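Local coordinates for protein Rho guanine nucleotide exchange factor 3 (Mus musculus, PDB 2Z0Q) that acts as a guanine nucleotide exchange factor for the GTPases RhoA and RhoB, seen here as its DH-PH fragment, at residues Lys308-Val313 with Ser325-Asp330. Sequence-based numbering, arbitrary orientation.
Sequences KNFFRV and SLQAND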
loop_
_atom_site.group_PDB
_atom_site.type_symbol
_atom_site.label_atom_id
_atom_site.label_comp_id
_atom_site.label_asym_id
_atom_site.label_seq_id
_atom_site.Cartn_x
_atom_site.Cartn_y
_atom_site.Cartn_z
ATOM N N LYS A 308 -24.802 3.164 6.850
ATOM C CA LYS A 308 -23.833 4.169 7.275
ATOM C C LYS A 308 -22.651 4.303 6.298
ATOM O O LYS A 308 -22.445 3.452 5.451
ATOM C CB LYS A 308 -23.311 3.853 8.685
ATOM C CG LYS A 308 -22.298 2.744 8.758
ATOM C CD LYS A 308 -21.845 2.508 10.220
ATOM C CE LYS A 308 -23.050 2.338 11.146
ATOM N NZ LYS A 308 -22.690 1.683 12.458
ATOM N N ASN A 309 -21.918 5.399 6.421
ATOM C CA ASN A 309 -20.723 5.665 5.626
ATOM C C ASN A 309 -20.955 5.771 4.110
ATOM O O ASN A 309 -20.141 5.317 3.342
ATOM C CB ASN A 309 -19.665 4.596 5.912
ATOM C CG ASN A 309 -19.227 4.614 7.381
ATOM O OD1 ASN A 309 -18.848 3.601 7.956
ATOM N ND2 ASN A 309 -19.307 5.776 7.978
ATOM N N PHE A 310 -22.038 6.430 3.706
ATOM C CA PHE A 310 -22.347 6.610 2.290
ATOM C C PHE A 310 -22.063 8.020 1.798
ATOM O O PHE A 310 -22.024 8.977 2.572
ATOM C CB PHE A 310 -23.850 6.362 2.026
ATOM C CG PHE A 310 -24.204 4.948 1.693
ATOM C CD1 PHE A 310 -24.532 4.028 2.701
ATOM C CD2 PHE A 310 -24.261 4.539 0.365
ATOM C CE1 PHE A 310 -24.910 2.723 2.380
ATOM C CE2 PHE A 310 -24.630 3.262 0.034
ATOM C CZ PHE A 310 -24.963 2.332 1.044
ATOM N N PHE A 311 -21.827 8.147 0.495
ATOM C CA PHE A 311 -21.711 9.481 -0.114
ATOM C C PHE A 311 -22.284 9.330 -1.512
ATOM O O PHE A 311 -22.428 8.213 -2.001
ATOM C CB PHE A 311 -20.273 10.042 -0.109
ATOM C CG PHE A 311 -19.269 9.203 -0.855
ATOM C CD1 PHE A 311 -18.981 9.459 -2.174
ATOM C CD2 PHE A 311 -18.595 8.169 -0.204
ATOM C CE1 PHE A 311 -18.008 8.697 -2.863
ATOM C CE2 PHE A 311 -17.630 7.412 -0.876
ATOM C CZ PHE A 311 -17.334 7.668 -2.177
ATOM N N ARG A 312 -22.643 10.447 -2.123
ATOM C CA ARG A 312 -23.244 10.417 -3.443
ATOM C C ARG A 312 -22.389 11.110 -4.490
ATOM O O ARG A 312 -21.823 12.161 -4.270
ATOM C CB ARG A 312 -24.630 11.102 -3.399
ATOM C CG ARG A 312 -25.462 10.955 -4.709
ATOM C CD ARG A 312 -26.827 11.685 -4.662
ATOM N NE ARG A 312 -27.553 11.767 -3.378
ATOM C CZ ARG A 312 -28.396 10.856 -2.899
ATOM N NH1 ARG A 312 -28.652 9.728 -3.535
ATOM N NH2 ARG A 312 -29.084 11.125 -1.828
ATOM N N VAL A 313 -22.294 10.483 -5.642
ATOM C CA VAL A 313 -21.602 11.073 -6.752
ATOM C C VAL A 313 -22.605 11.117 -7.899
ATOM O O VAL A 313 -23.239 10.116 -8.198
ATOM C CB VAL A 313 -20.395 10.236 -7.202
ATOM C CG1 VAL A 313 -19.887 10.788 -8.455
ATOM C CG2 VAL A 313 -19.265 10.262 -6.124
ATOM N N SER A 325 -24.901 6.123 -5.076
ATOM C CA SER A 325 -24.821 6.253 -3.606
ATOM C C SER A 325 -23.854 5.123 -3.270
ATOM O O SER A 325 -24.189 3.972 -3.467
ATOM C CB SER A 325 -26.200 6.014 -2.980
ATOM O OG SER A 325 -27.020 7.116 -3.310
ATOM N N LEU A 326 -22.676 5.486 -2.768
ATOM C CA LEU A 326 -21.590 4.540 -2.554
ATOM C C LEU A 326 -21.231 4.455 -1.070
ATOM O O LEU A 326 -21.157 5.481 -0.416
ATOM C CB LEU A 326 -20.373 5.029 -3.366
ATOM C CG LEU A 326 -20.565 5.174 -4.878
ATOM C CD1 LEU A 326 -19.296 5.760 -5.522
ATOM C CD2 LEU A 326 -20.850 3.781 -5.481
ATOM N N GLN A 327 -20.960 3.247 -0.584
ATOM C CA GLN A 327 -20.652 3.018 0.829
ATOM C C GLN A 327 -19.202 2.627 1.030
ATOM O O GLN A 327 -18.735 1.665 0.415
ATOM C CB GLN A 327 -21.532 1.899 1.412
ATOM C CG GLN A 327 -21.262 1.653 2.907
ATOM C CD GLN A 327 -22.099 0.520 3.459
ATOM O OE1 GLN A 327 -22.089 -0.579 2.903
ATOM N NE2 GLN A 327 -22.822 0.772 4.549
ATOM N N ALA A 328 -18.501 3.398 1.868
ATOM C CA ALA A 328 -17.093 3.134 2.170
ATOM C C ALA A 328 -17.002 2.058 3.233
ATOM O O ALA A 328 -17.991 1.682 3.859
ATOM C CB ALA A 328 -16.386 4.418 2.641
ATOM N N ASN A 329 -15.780 1.578 3.450
ATOM C CA ASN A 329 -15.529 0.492 4.372
ATOM C C ASN A 329 -15.717 0.830 5.849
ATOM O O ASN A 329 -16.095 -0.035 6.635
ATOM C CB ASN A 329 -14.122 -0.053 4.064
ATOM C CG ASN A 329 -13.934 -0.367 2.563
ATOM O OD1 ASN A 329 -12.917 0.000 1.963
ATOM N ND2 ASN A 329 -14.917 -1.050 1.955
ATOM N N ASP A 330 -15.470 2.085 6.214
ATOM C CA ASP A 330 -15.624 2.562 7.592
ATOM C C ASP A 330 -15.600 4.097 7.557
ATOM O O ASP A 330 -15.444 4.707 6.496
ATOM C CB ASP A 330 -14.468 2.064 8.480
ATOM C CG ASP A 330 -13.120 2.297 7.837
ATOM O OD1 ASP A 330 -12.874 3.403 7.349
ATOM O OD2 ASP A 330 -12.285 1.366 7.814
HETATM O O HOH W 1 -19.027 1.140 6.456
HETATM O O HOH W 2 -27.723 8.408 -5.781
#
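The F310 ring overlaps Q327, whose CB sits over the centre of one ring face, 3.5 Å from the centroid, in a CH-pi contact. Glutamine suits this site because its aliphatic part covers an aromatic face while its amide reaches a polar partner. CG is anti to the backbone N (chi1 -179°) and the chain runs on extended; NE2 donates to K308 O at 2.9 Å, the acceptor lying in the amide plane. On the same face of the sheet, water 2 accepts from R312 NH1 and hydrogen-bonds S325 OG, bridging two groups whose direct approach is poorly angled. The strands 310-315 and 322-327 form the last antiparallel hairpin of the PH domain, leading into its C-terminal helix 331-345. F311 and L326 form a hydrogen-bonded pair, F311 N to L326 O at 2.9 Å and L326 N to F311 O at 2.8 Å. Both are apolar, suiting the opposite face, where L326 CB lies over one face of the F311 ring, offset toward its rim; L338 of the helix touches F311, and L238 touches both. Beyond the strands, A328 N bonds N309 O (2.9 Å), and water 1 donates to N309 OD1 and A328 O; D330's short carboxylate N-caps the helix, OD1 accepting from N333 N.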